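PDB 3SYJ: adhesion and penetration protein autotransporter from Haemophilus influenzae, which promotes adherence to and invasion of host cells, self-associates between bacteria, and is probably a serine protease carried to the cell surface as an autotransporter passenger. Local coordinates for residues A[87-91]-A[528-532]; A[534-538]-A[681-685]; A[792-798]-A[810-816]; A[754-760]-A[773-779]. All coordinates share one frame. Numbering follows the deposited sequence.

From the N terminus, contact 1 opens in the S6-peptidase region at 87-91 and closes a loop of 436 residues at 528-532, joining that region to an excursion of the beta-helix. Contact 2 begins after a gap of one residue, at 534-538, and closes at 681-685 on a two-stranded hairpin; the centres of contacts 1 and 2 lie about 12 Å apart. Contacts 4 and 3 then close short loops in succession, each linking strands of successive solenoid coils. All four run in series, none enclosing or crossing another. Strands 773-777 and 792-796 are sheet neighbours, so contacts 4 and 3 form a continuous ladder, centres about 10 Å apart, with Thr794 O 2.8 Å from Leu776 N.

Contact 1: residues A[87-91]-A[528-532]; sequences NNPDQ and INKLD
Two short 3-10 turns, 89-91 and 530-532, face each other, Pro89 CA and Asn529 CA 7.9 Å apart, with no direct hydrogen bond between them. Each is opened by an Asx turn built on a t-rotamer asparagine: Asn88 OD1 accepts from Asp90 N at 3.0 Å, and Asn529 OD1 from Leu531 N at 3.0 Å. Backbone bonds Gln91 N to Asn88 O (3.1 Å) and Asp532 N to Asn529 O (2.9 Å) close them. The apolar contact sets CD2 of Leu531 (chi1 -87°, chi2 62°) 3.7 Å from Pro89 CG; the same methyl, Leu531 CD2, lies 3.4 Å from the charged Asp90 OD1. Polar contact is indirect: a water donates to Asp90 OD1 (2.6 Å) and accepts from Asn529 ND2 (3.1 Å). Arg491 salt-bridges both Asp90 and Asp532, spanning the segments. The pairing joins a peptidase-region loop to the loop between beta-helix strands 510-514 and 536-539. Burying 152 Å², this small junction rests on one proline-leucine contact, a water and a shared arginine.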
loop_
_atom_site.group_PDB
_atom_site.type_symbol
_atom_site.label_atom_id
_atom_site.label_comp_id
_atom_site.label_asym_id
_atom_site.label_seq_id
_atom_site.Cartn_x
_atom_site.Cartn_y
_atom_site.Cartn_z
ATOM N N ASN A 87 -12.104 3.064 55.066
ATOM C CA ASN A 87 -12.984 1.987 55.480
ATOM C C ASN A 87 -13.370 1.019 54.365
ATOM O O ASN A 87 -14.375 0.318 54.470
ATOM C CB ASN A 87 -14.228 2.568 56.164
ATOM C CG ASN A 87 -13.905 3.189 57.518
ATOM O OD1 ASN A 87 -13.091 2.656 58.275
ATOM N ND2 ASN A 87 -14.538 4.319 57.825
ATOM N N ASN A 88 -12.568 0.987 53.306
ATOM C CA ASN A 88 -12.768 0.051 52.206
ATOM C C ASN A 88 -12.584 -1.363 52.735
ATOM O O ASN A 88 -11.471 -1.744 53.082
ATOM C CB ASN A 88 -11.760 0.347 51.080
ATOM C CG ASN A 88 -11.864 -0.629 49.906
ATOM O OD1 ASN A 88 -12.687 -1.550 49.901
ATOM N ND2 ASN A 88 -11.017 -0.428 48.905
ATOM N N PRO A 89 -13.676 -2.142 52.816
ATOM C CA PRO A 89 -13.627 -3.501 53.385
ATOM C C PRO A 89 -12.679 -4.468 52.643
ATOM O O PRO A 89 -12.250 -5.457 53.237
ATOM C CB PRO A 89 -15.086 -3.973 53.290
ATOM C CG PRO A 89 -15.679 -3.118 52.194
ATOM C CD PRO A 89 -15.047 -1.777 52.422
ATOM N N ASP A 90 -12.348 -4.179 51.384
ATOM C CA ASP A 90 -11.380 -4.994 50.640
ATOM C C ASP A 90 -10.002 -5.036 51.293
ATOM O O ASP A 90 -9.188 -5.904 50.980
ATOM C CB ASP A 90 -11.235 -4.496 49.197
ATOM C CG ASP A 90 -12.478 -4.744 48.372
ATOM O OD1 ASP A 90 -13.474 -5.214 48.957
ATOM O OD2 ASP A 90 -12.466 -4.462 47.154
ATOM N N GLN A 91 -9.738 -4.102 52.196
ATOM C CA GLN A 91 -8.403 -3.990 52.778
ATOM C C GLN A 91 -8.153 -5.028 53.856
ATOM O O GLN A 91 -7.012 -5.424 54.087
ATOM C CB GLN A 91 -8.149 -2.592 53.344
ATOM C CG GLN A 91 -6.814 -2.485 54.073
ATOM C CD GLN A 91 -6.427 -1.049 54.411
ATOM O OE1 GLN A 91 -7.287 -0.222 54.757
ATOM N NE2 GLN A 91 -5.127 -0.745 54.318
ATOM N N ILE A 528 -24.332 -5.603 56.438
ATOM C CA ILE A 528 -24.381 -5.541 54.993
ATOM C C ILE A 528 -23.053 -5.016 54.460
ATOM O O ILE A 528 -22.567 -3.976 54.906
ATOM C CB ILE A 528 -25.533 -4.615 54.564
ATOM C CG1 ILE A 528 -26.860 -5.175 55.087
ATOM C CG2 ILE A 528 -25.573 -4.443 53.066
ATOM C CD1 ILE A 528 -28.058 -4.323 54.774
ATOM N N ASN A 529 -22.450 -5.753 53.535
ATOM C CA ASN A 529 -21.317 -5.224 52.783
ATOM C C ASN A 529 -21.820 -4.661 51.461
ATOM O O ASN A 529 -22.018 -5.391 50.492
ATOM C CB ASN A 529 -20.248 -6.289 52.539
ATOM C CG ASN A 529 -19.012 -5.727 51.848
ATOM O OD1 ASN A 529 -19.053 -4.654 51.249
ATOM N ND2 ASN A 529 -17.906 -6.455 51.933
ATOM N N LYS A 530 -22.032 -3.354 51.448
ATOM C CA LYS A 530 -22.607 -2.645 50.314
ATOM C C LYS A 530 -21.913 -2.954 48.995
ATOM O O LYS A 530 -22.541 -2.901 47.943
ATOM C CB LYS A 530 -22.557 -1.135 50.573
ATOM C CG LYS A 530 -23.798 -0.384 50.112
ATOM C CD LYS A 530 -25.021 -0.821 50.922
ATOM C CE LYS A 530 -26.299 -0.121 50.462
ATOM N NZ LYS A 530 -26.359 1.334 50.815
ATOM N N LEU A 531 -20.616 -3.255 49.049
ATOM C CA LEU A 531 -19.848 -3.524 47.830
ATOM C C LEU A 531 -20.405 -4.712 47.045
ATOM O O LEU A 531 -20.205 -4.811 45.839
ATOM C CB LEU A 531 -18.366 -3.767 48.149
ATOM C CG LEU A 531 -17.444 -2.552 48.241
ATOM C CD1 LEU A 531 -17.900 -1.655 49.348
ATOM C CD2 LEU A 531 -16.010 -2.983 48.489
ATOM N N ASP A 532 -21.103 -5.606 47.740
ATOM C CA ASP A 532 -21.625 -6.830 47.135
ATOM C C ASP A 532 -22.998 -6.647 46.498
ATOM O O ASP A 532 -23.540 -7.584 45.915
ATOM C CB ASP A 532 -21.703 -7.946 48.179
ATOM C CG ASP A 532 -20.333 -8.401 48.648
ATOM O OD1 ASP A 532 -19.415 -8.477 47.807
ATOM O OD2 ASP A 532 -20.171 -8.691 49.850
HETATM O O HOH W 1 -15.035 -6.454 50.689
#

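Contact 2: residues A[534-538]-A[681-685]; sequences RKEIA and LTTCQ
Strands 536-538 and 682-685 cross at 120° with axes 6.7 Å apart and share no direct hydrogen bond, so side chains and water make the contact. Glu536 CA and Thr682 CA approach to 5.8 Å. Arg534 folds back through three m torsions (-72°, -70°, -62°), so NE and NH2 each bond Glu536 OE1 at 3.2 Å in a salt bridge; Arg534 NH2 lies 2.9 Å from Thr682 O, at too poor an angle for a hydrogen bond. An m,t Leu681 brings CD2 to 3.2 Å from Arg534 NH1. Glu536 (chi1 -51°, chi2 87°) sets CG 4.2 Å from Cys684 SG. Thr682 (m) places OG1 3.3 Å from Ala538 CB. Two waters bridge the segments, donating to Glu536 and accepting from amides: Glu536 O (2.8 Å) to Thr682 N (2.9 Å), and carboxylate OE2 (2.7 Å) to Cys684 N (2.6 Å). Cys684, disulfide-bonded to Cys673, belongs to hairpin 669-675/682-688, packed against beta-helix strand 536-539. Arginine charge is balanced within its segment; water joins hairpin to solenoid.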
loop_
_atom_site.group_PDB
_atom_site.type_symbol
_atom_site.label_atom_id
_atom_site.label_comp_id
_atom_site.label_asym_id
_atom_site.label_seq_id
_atom_site.Cartn_x
_atom_site.Cartn_y
_atom_site.Cartn_z
ATOM N N ARG A 534 -23.943 -3.638 44.649
ATOM C CA ARG A 534 -23.907 -2.489 43.759
ATOM C C ARG A 534 -23.837 -2.936 42.306
ATOM O O ARG A 534 -23.366 -4.028 42.004
ATOM C CB ARG A 534 -22.707 -1.604 44.097
ATOM C CG ARG A 534 -22.858 -0.830 45.401
ATOM C CD ARG A 534 -23.906 0.265 45.261
ATOM N NE ARG A 534 -23.533 1.259 44.255
ATOM C CZ ARG A 534 -22.999 2.445 44.535
ATOM N NH1 ARG A 534 -22.772 2.790 45.796
ATOM N NH2 ARG A 534 -22.692 3.291 43.555
ATOM N N LYS A 535 -24.310 -2.081 41.408
ATOM C CA LYS A 535 -24.249 -2.356 39.981
ATOM C C LYS A 535 -22.824 -2.211 39.473
ATOM O O LYS A 535 -22.445 -2.839 38.486
ATOM C CB LYS A 535 -25.185 -1.416 39.216
ATOM C CG LYS A 535 -26.651 -1.798 39.339
ATOM C CD LYS A 535 -27.547 -0.986 38.420
ATOM C CE LYS A 535 -28.060 0.283 39.084
ATOM N NZ LYS A 535 -29.389 0.679 38.508
ATOM N N GLU A 536 -22.043 -1.385 40.162
ATOM C CA GLU A 536 -20.680 -1.067 39.752
ATOM C C GLU A 536 -19.653 -1.781 40.613
ATOM O O GLU A 536 -19.711 -1.722 41.845
ATOM C CB GLU A 536 -20.427 0.437 39.849
ATOM C CG GLU A 536 -21.461 1.293 39.164
ATOM C CD GLU A 536 -22.632 1.614 40.071
ATOM O OE1 GLU A 536 -22.684 1.069 41.195
ATOM O OE2 GLU A 536 -23.496 2.421 39.660
ATOM N N ILE A 537 -18.712 -2.453 39.958
ATOM C CA ILE A 537 -17.559 -3.014 40.643
ATOM C C ILE A 537 -16.326 -2.480 39.951
ATOM O O ILE A 537 -16.408 -1.996 38.825
ATOM C CB ILE A 537 -17.543 -4.554 40.620
ATOM C CG1 ILE A 537 -17.412 -5.081 39.186
ATOM C CG2 ILE A 537 -18.785 -5.098 41.294
ATOM C CD1 ILE A 537 -17.483 -6.599 39.068
ATOM N N ALA A 538 -15.182 -2.558 40.617
ATOM C CA ALA A 538 -13.987 -1.954 40.065
ATOM C C ALA A 538 -12.756 -2.773 40.389
ATOM O O ALA A 538 -12.721 -3.509 41.374
ATOM C CB ALA A 538 -13.832 -0.531 40.594
ATOM N N LEU A 681 -16.357 2.183 47.274
ATOM C CA LEU A 681 -17.522 2.299 46.390
ATOM C C LEU A 681 -17.237 2.931 45.025
ATOM O O LEU A 681 -16.475 3.888 44.923
ATOM C CB LEU A 681 -18.619 3.095 47.078
ATOM C CG LEU A 681 -19.506 2.255 47.983
ATOM C CD1 LEU A 681 -20.398 3.156 48.825
ATOM C CD2 LEU A 681 -20.328 1.282 47.148
ATOM N N THR A 682 -17.868 2.410 43.978
ATOM C CA THR A 682 -17.668 2.951 42.637
ATOM C C THR A 682 -18.882 3.758 42.213
ATOM O O THR A 682 -20.015 3.327 42.404
ATOM C CB THR A 682 -17.405 1.835 41.601
ATOM O OG1 THR A 682 -16.294 1.042 42.032
ATOM C CG2 THR A 682 -17.097 2.422 40.224
ATOM N N THR A 683 -18.646 4.932 41.646
ATOM C CA THR A 683 -19.740 5.788 41.203
ATOM C C THR A 683 -19.560 6.200 39.750
ATOM O O THR A 683 -18.480 6.633 39.352
ATOM C CB THR A 683 -19.835 7.049 42.070
ATOM O OG1 THR A 683 -20.134 6.673 43.420
ATOM C CG2 THR A 683 -20.920 7.969 41.549
ATOM N N CYS A 684 -20.616 6.050 38.957
ATOM C CA CYS A 684 -20.601 6.503 37.568
ATOM C C CYS A 684 -21.637 7.588 37.386
ATOM O O CYS A 684 -22.803 7.385 37.704
ATOM C CB CYS A 684 -20.905 5.358 36.605
ATOM S SG CYS A 684 -19.646 4.074 36.554
ATOM N N GLN A 685 -21.216 8.735 36.866
ATOM C CA GLN A 685 -22.114 9.869 36.737
ATOM C C GLN A 685 -21.643 10.859 35.679
ATOM O O GLN A 685 -20.442 11.013 35.438
ATOM C CB GLN A 685 -22.222 10.592 38.073
ATOM C CG GLN A 685 -21.052 11.524 38.312
ATOM C CD GLN A 685 -20.774 11.752 39.778
ATOM O OE1 GLN A 685 -21.671 12.112 40.545
ATOM N NE2 GLN A 685 -19.519 11.551 40.180
HETATM O O HOH W 2 -19.546 0.015 44.007
HETATM O O HOH W 3 -22.948 5.113 39.674
#

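Contact 3: residues A[792-798]-A[810-816]; sequences TVTLENA and NLTLNNS
Strands 792-796 and 810-813 run parallel in register, their axes 4.6 Å apart at 13°, with bridges Thr792-Asn810, Val793-Leu811 and Thr794-Thr812. Backbone donors and acceptors pair in the parallel pattern: Val793 N to Asn810 O (3.0 Å), Thr812 N to Val793 O (2.9 Å) and Leu795 N to Thr812 O (3.0 Å). Beyond the strands, Asn797 N donates to Asn814 O (3.2 Å). Asn797 (phi/psi 53/38) and Asn815 (51/39) both adopt left-handed conformations as the chain turns the corner. There the Ser816 side chain, chi1 -72°, accepts from Ala798 N through OG at 2.8 Å. The carbonyls also receive CA-H...O contacts, including Leu811 CA to Val793 O (3.3 Å) and Glu796 CA to Asn814 O (3.5 Å).

On the face bearing Val793 and Leu811, CG1 of the t valine lies 4.2 Å from CD1 of Leu811, and Leu795 CB packs 4.1 Å from Leu813 CD2. The other face carries Thr792, Thr794, Asn810 and Thr812. Asn810 OD1 is satisfied by Lys858 N, and the opposite edge of 792-796 bonds to strand 773-777. Such stacking of equivalent strands from successive coils defines a parallel beta-helix. Backbone bonds thus tie coil to coil, while a serine hydroxyl satisfies a corner amide beside a leucine-rich interior.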
loop_
_atom_site.group_PDB
_atom_site.type_symbol
_atom_site.label_atom_id
_atom_site.label_comp_id
_atom_site.label_asym_id
_atom_site.label_seq_id
_atom_site.Cartn_x
_atom_site.Cartn_y
_atom_site.Cartn_z
ATOM N N THR A 792 -23.373 5.616 -1.398
ATOM C CA THR A 792 -23.692 7.036 -1.345
ATOM C C THR A 792 -22.719 7.809 -0.462
ATOM O O THR A 792 -22.506 7.464 0.696
ATOM C CB THR A 792 -25.105 7.276 -0.807
ATOM O OG1 THR A 792 -26.050 6.551 -1.599
ATOM C CG2 THR A 792 -25.438 8.753 -0.856
ATOM N N VAL A 793 -22.128 8.857 -1.024
ATOM C CA VAL A 793 -21.297 9.768 -0.255
ATOM C C VAL A 793 -22.095 11.044 -0.061
ATOM O O VAL A 793 -22.759 11.507 -0.988
ATOM C CB VAL A 793 -19.975 10.089 -0.980
ATOM C CG1 VAL A 793 -19.212 11.169 -0.237
ATOM C CG2 VAL A 793 -19.128 8.843 -1.117
ATOM N N THR A 794 -22.037 11.608 1.140
ATOM C CA THR A 794 -22.790 12.814 1.457
ATOM C C THR A 794 -21.933 13.847 2.185
ATOM O O THR A 794 -21.220 13.518 3.131
ATOM C CB THR A 794 -24.012 12.479 2.323
ATOM O OG1 THR A 794 -24.774 11.446 1.686
ATOM C CG2 THR A 794 -24.884 13.708 2.519
ATOM N N LEU A 795 -22.005 15.097 1.738
ATOM C CA LEU A 795 -21.316 16.190 2.408
ATOM C C LEU A 795 -22.315 17.212 2.939
ATOM O O LEU A 795 -23.266 17.580 2.248
ATOM C CB LEU A 795 -20.328 16.873 1.457
ATOM C CG LEU A 795 -18.945 16.240 1.270
ATOM C CD1 LEU A 795 -19.042 14.896 0.583
ATOM C CD2 LEU A 795 -18.027 17.169 0.489
ATOM N N GLU A 796 -22.106 17.667 4.170
ATOM C CA GLU A 796 -22.915 18.753 4.718
ATOM C C GLU A 796 -22.048 19.759 5.458
ATOM O O GLU A 796 -21.362 19.409 6.418
ATOM C CB GLU A 796 -24.002 18.228 5.655
ATOM C CG GLU A 796 -24.968 19.318 6.101
ATOM C CD GLU A 796 -25.808 18.924 7.302
ATOM O OE1 GLU A 796 -25.779 17.737 7.700
ATOM O OE2 GLU A 796 -26.499 19.811 7.850
ATOM N N ASN A 797 -22.094 21.009 5.014
ATOM C CA ASN A 797 -21.264 22.057 5.588
ATOM C C ASN A 797 -19.808 21.640 5.584
ATOM O O ASN A 797 -19.065 21.934 6.519
ATOM C CB ASN A 797 -21.715 22.377 7.010
ATOM C CG ASN A 797 -23.204 22.626 7.097
ATOM O OD1 ASN A 797 -23.881 22.132 8.003
ATOM N ND2 ASN A 797 -23.732 23.384 6.138
ATOM N N ALA A 798 -19.405 20.957 4.517
ATOM C CA ALA A 798 -18.066 20.385 4.433
ATOM C C ALA A 798 -17.303 20.842 3.199
ATOM O O ALA A 798 -17.888 21.194 2.181
ATOM C CB ALA A 798 -18.145 18.866 4.460
ATOM N N ASN A 810 -23.155 7.487 -6.043
ATOM C CA ASN A 810 -23.998 8.602 -5.710
ATOM C C ASN A 810 -23.265 9.563 -4.803
ATOM O O ASN A 810 -22.447 9.168 -4.025
ATOM C CB ASN A 810 -25.299 8.122 -5.087
ATOM C CG ASN A 810 -25.982 7.052 -5.916
ATOM O OD1 ASN A 810 -26.370 7.262 -7.043
ATOM N ND2 ASN A 810 -26.134 5.906 -5.336
ATOM N N LEU A 811 -23.561 10.835 -4.961
ATOM C CA LEU A 811 -22.939 11.882 -4.214
ATOM C C LEU A 811 -23.968 12.943 -3.948
ATOM O O LEU A 811 -24.651 13.353 -4.827
ATOM C CB LEU A 811 -21.787 12.468 -5.021
ATOM C CG LEU A 811 -21.163 13.788 -4.610
ATOM C CD1 LEU A 811 -20.530 13.680 -3.325
ATOM C CD2 LEU A 811 -20.181 14.279 -5.639
ATOM N N THR A 812 -24.076 13.379 -2.714
ATOM C CA THR A 812 -25.074 14.366 -2.329
ATOM C C THR A 812 -24.403 15.571 -1.694
ATOM O O THR A 812 -23.662 15.431 -0.720
ATOM C CB THR A 812 -26.090 13.774 -1.342
ATOM O OG1 THR A 812 -26.869 12.769 -2.001
ATOM C CG2 THR A 812 -27.012 14.861 -0.816
ATOM N N LEU A 813 -24.652 16.751 -2.248
ATOM C CA LEU A 813 -24.070 17.973 -1.712
ATOM C C LEU A 813 -25.112 18.786 -0.979
ATOM O O LEU A 813 -26.282 18.791 -1.349
ATOM C CB LEU A 813 -23.470 18.827 -2.825
ATOM C CG LEU A 813 -22.245 18.238 -3.503
ATOM C CD1 LEU A 813 -21.514 19.323 -4.264
ATOM C CD2 LEU A 813 -21.347 17.608 -2.457
ATOM N N ASN A 814 -24.674 19.485 0.059
ATOM C CA ASN A 814 -25.532 20.388 0.803
ATOM C C ASN A 814 -24.665 21.433 1.476
ATOM O O ASN A 814 -24.008 21.147 2.475
ATOM C CB ASN A 814 -26.348 19.613 1.840
ATOM C CG ASN A 814 -26.897 20.505 2.944
ATOM O OD1 ASN A 814 -26.987 21.725 2.793
ATOM N ND2 ASN A 814 -27.269 19.893 4.067
ATOM N N ASN A 815 -24.659 22.640 0.920
ATOM C CA ASN A 815 -23.837 23.723 1.444
ATOM C C ASN A 815 -22.392 23.287 1.612
ATOM O O ASN A 815 -21.738 23.644 2.594
ATOM C CB ASN A 815 -24.390 24.218 2.779
ATOM C CG ASN A 815 -23.712 25.493 3.257
ATOM O OD1 ASN A 815 -23.759 25.820 4.439
ATOM N ND2 ASN A 815 -23.078 26.213 2.338
ATOM N N SER A 816 -21.901 22.507 0.654
ATOM C CA SER A 816 -20.542 21.984 0.704
ATOM C C SER A 816 -19.750 22.285 -0.574
ATOM O O SER A 816 -20.327 22.496 -1.642
ATOM C CB SER A 816 -20.565 20.478 0.974
ATOM O OG SER A 816 -20.937 20.215 2.318
#

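Contact 4: residues A[754-760]-A[773-779]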
loop_
_atom_site.group_PDB
_atom_site.type_symbol
_atom_site.label_atom_id
_atom_site.label_comp_id
_atom_site.label_asym_id
_atom_site.label_seq_id
_atom_site.Cartn_x
_atom_site.Cartn_y
_atom_site.Cartn_z
ATOM N N THR A 754 -22.295 2.312 7.766
ATOM C CA THR A 754 -22.294 3.762 7.659
ATOM C C THR A 754 -21.111 4.358 8.408
ATOM O O THR A 754 -20.739 3.875 9.478
ATOM C CB THR A 754 -23.567 4.356 8.272
ATOM O OG1 THR A 754 -24.712 3.874 7.559
ATOM C CG2 THR A 754 -23.530 5.874 8.206
ATOM N N ALA A 755 -20.523 5.410 7.850
ATOM C CA ALA A 755 -19.465 6.137 8.542
ATOM C C ALA A 755 -19.715 7.634 8.467
ATOM O O ALA A 755 -20.270 8.125 7.490
ATOM C CB ALA A 755 -18.105 5.790 7.965
ATOM N N THR A 756 -19.306 8.358 9.504
ATOM C CA THR A 756 -19.516 9.796 9.557
ATOM C C THR A 756 -18.333 10.499 10.192
ATOM O O THR A 756 -17.841 10.080 11.236
ATOM C CB THR A 756 -20.758 10.146 10.382
ATOM O OG1 THR A 756 -21.918 9.585 9.761
ATOM C CG2 THR A 756 -20.920 11.655 10.491
ATOM N N VAL A 757 -17.873 11.569 9.562
ATOM C CA VAL A 757 -16.864 12.422 10.167
ATOM C C VAL A 757 -17.513 13.765 10.422
ATOM O O VAL A 757 -17.696 14.561 9.497
ATOM C CB VAL A 757 -15.627 12.597 9.256
ATOM C CG1 VAL A 757 -14.687 13.648 9.827
ATOM C CG2 VAL A 757 -14.905 11.270 9.074
ATOM N N ASP A 758 -17.888 14.004 11.674
ATOM C CA ASP A 758 -18.552 15.246 12.053
ATOM C C ASP A 758 -17.598 16.164 12.810
ATOM O O ASP A 758 -17.242 15.899 13.957
ATOM C CB ASP A 758 -19.801 14.952 12.893
ATOM C CG ASP A 758 -20.623 16.200 13.184
ATOM O OD1 ASP A 758 -20.045 17.306 13.192
ATOM O OD2 ASP A 758 -21.847 16.073 13.408
ATOM N N ASN A 759 -17.193 17.250 12.165
ATOM C CA ASN A 759 -16.257 18.188 12.769
ATOM C C ASN A 759 -15.067 17.451 13.377
ATOM O O ASN A 759 -14.759 17.609 14.554
ATOM C CB ASN A 759 -16.958 19.039 13.829
ATOM C CG ASN A 759 -16.071 20.157 14.363
ATOM O OD1 ASN A 759 -15.259 20.726 13.633
ATOM N ND2 ASN A 759 -16.229 20.477 15.642
ATOM N N ALA A 760 -14.407 16.635 12.567
ATOM C CA ALA A 760 -13.234 15.902 13.014
ATOM C C ALA A 760 -12.242 15.751 11.870
ATOM O O ALA A 760 -12.504 16.191 10.751
ATOM C CB ALA A 760 -13.634 14.541 13.555
ATOM N N GLN A 773 -22.617 3.815 3.193
ATOM C CA GLN A 773 -22.728 5.267 3.120
ATOM C C GLN A 773 -21.648 5.964 3.939
ATOM O O GLN A 773 -21.334 5.550 5.057
ATOM C CB GLN A 773 -24.107 5.733 3.586
ATOM C CG GLN A 773 -25.233 5.330 2.655
ATOM C CD GLN A 773 -26.471 6.198 2.822
ATOM O OE1 GLN A 773 -27.584 5.781 2.491
ATOM N NE2 GLN A 773 -26.284 7.413 3.334
ATOM N N PHE A 774 -21.086 7.025 3.372
ATOM C CA PHE A 774 -20.113 7.846 4.077
ATOM C C PHE A 774 -20.584 9.286 4.144
ATOM O O PHE A 774 -20.912 9.894 3.124
ATOM C CB PHE A 774 -18.738 7.786 3.411
ATOM C CG PHE A 774 -17.718 8.702 4.041
ATOM C CD1 PHE A 774 -17.226 8.443 5.313
ATOM C CD2 PHE A 774 -17.250 9.819 3.362
ATOM C CE1 PHE A 774 -16.284 9.280 5.893
ATOM C CE2 PHE A 774 -16.310 10.658 3.935
ATOM C CZ PHE A 774 -15.828 10.388 5.203
ATOM N N SER A 775 -20.600 9.829 5.355
ATOM C CA SER A 775 -21.092 11.171 5.583
ATOM C C SER A 775 -19.998 12.073 6.170
ATOM O O SER A 775 -19.333 11.725 7.148
ATOM C CB SER A 775 -22.320 11.122 6.491
ATOM O OG SER A 775 -23.037 12.342 6.448
ATOM N N LEU A 776 -19.816 13.233 5.550
ATOM C CA LEU A 776 -18.812 14.194 5.972
ATOM C C LEU A 776 -19.517 15.484 6.335
ATOM O O LEU A 776 -20.033 16.178 5.461
ATOM C CB LEU A 776 -17.837 14.446 4.829
ATOM C CG LEU A 776 -16.665 15.385 5.078
ATOM C CD1 LEU A 776 -15.789 14.852 6.199
ATOM C CD2 LEU A 776 -15.868 15.530 3.799
ATOM N N LYS A 777 -19.560 15.801 7.625
ATOM C CA LYS A 777 -20.289 16.976 8.089
ATOM C C LYS A 777 -19.366 17.944 8.799
ATOM O O LYS A 777 -18.522 17.532 9.587
ATOM C CB LYS A 777 -21.411 16.572 9.049
ATOM C CG LYS A 777 -22.186 15.345 8.628
ATOM C CD LYS A 777 -23.297 15.026 9.619
ATOM C CE LYS A 777 -24.006 13.728 9.240
ATOM N NZ LYS A 777 -25.230 13.486 10.057
ATOM N N ASN A 778 -19.536 19.232 8.520
ATOM C CA ASN A 778 -18.838 20.272 9.259
ATOM C C ASN A 778 -17.353 19.985 9.391
ATOM O O ASN A 778 -16.748 20.275 10.422
ATOM C CB ASN A 778 -19.455 20.430 10.647
ATOM C CG ASN A 778 -20.958 20.593 10.596
ATOM O OD1 ASN A 778 -21.706 19.636 10.800
ATOM N ND2 ASN A 778 -21.410 21.803 10.304
ATOM N N SER A 779 -16.768 19.415 8.346
ATOM C CA SER A 779 -15.362 19.046 8.382
ATOM C C SER A 779 -14.661 19.437 7.099
ATOM O O SER A 779 -15.297 19.692 6.078
ATOM C CB SER A 779 -15.213 17.535 8.573
ATOM O OG SER A 779 -15.946 17.076 9.694
HETATM O O HOH W 4 -24.377 10.506 10.213
HETATM O O HOH W 5 -23.341 13.874 12.841
#
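Thr754 starts the pairing opposite Gln773, its CA making a CA-H...O contact with Gln773 O at 3.3 Å. Ala755 then bonds both ways, N to Gln773 O at 2.9 Å and O from Ser775 N at 2.8 Å, while its CB meets Phe774 CD1 at 3.9 Å on the buried face. On the other face, Thr756 OG1 is 2.7 Å from a water that accepts from Lys777 NZ (3.1 Å). Val757 repeats the backbone pattern, N to Ser775 O at 2.8 Å and O from Lys777 N at 2.9 Å; its CG2 approaches the Phe774 ring edge, 4.0 Å from CE1, and its CB lies 3.8 Å from Leu776 CD1. Asp758 OD2 accepts from a second water, itself weakly bonded to Lys777 NZ. At the corner, Asn759 is left-handed (48/54), as is Asn778 (48/37), and Asn759 N donates to Lys777 O at 2.9 Å. Ala760 N donates to Ser779 OG at 3.3 Å, that hydroxyl donating to Lys777 O at 2.6 Å. Five in-register bridges, with strand axes 9° apart, are what successive coils of this parallel beta-helix show. Continuous backbone bonding separates an apolar interior from a hydrated exterior.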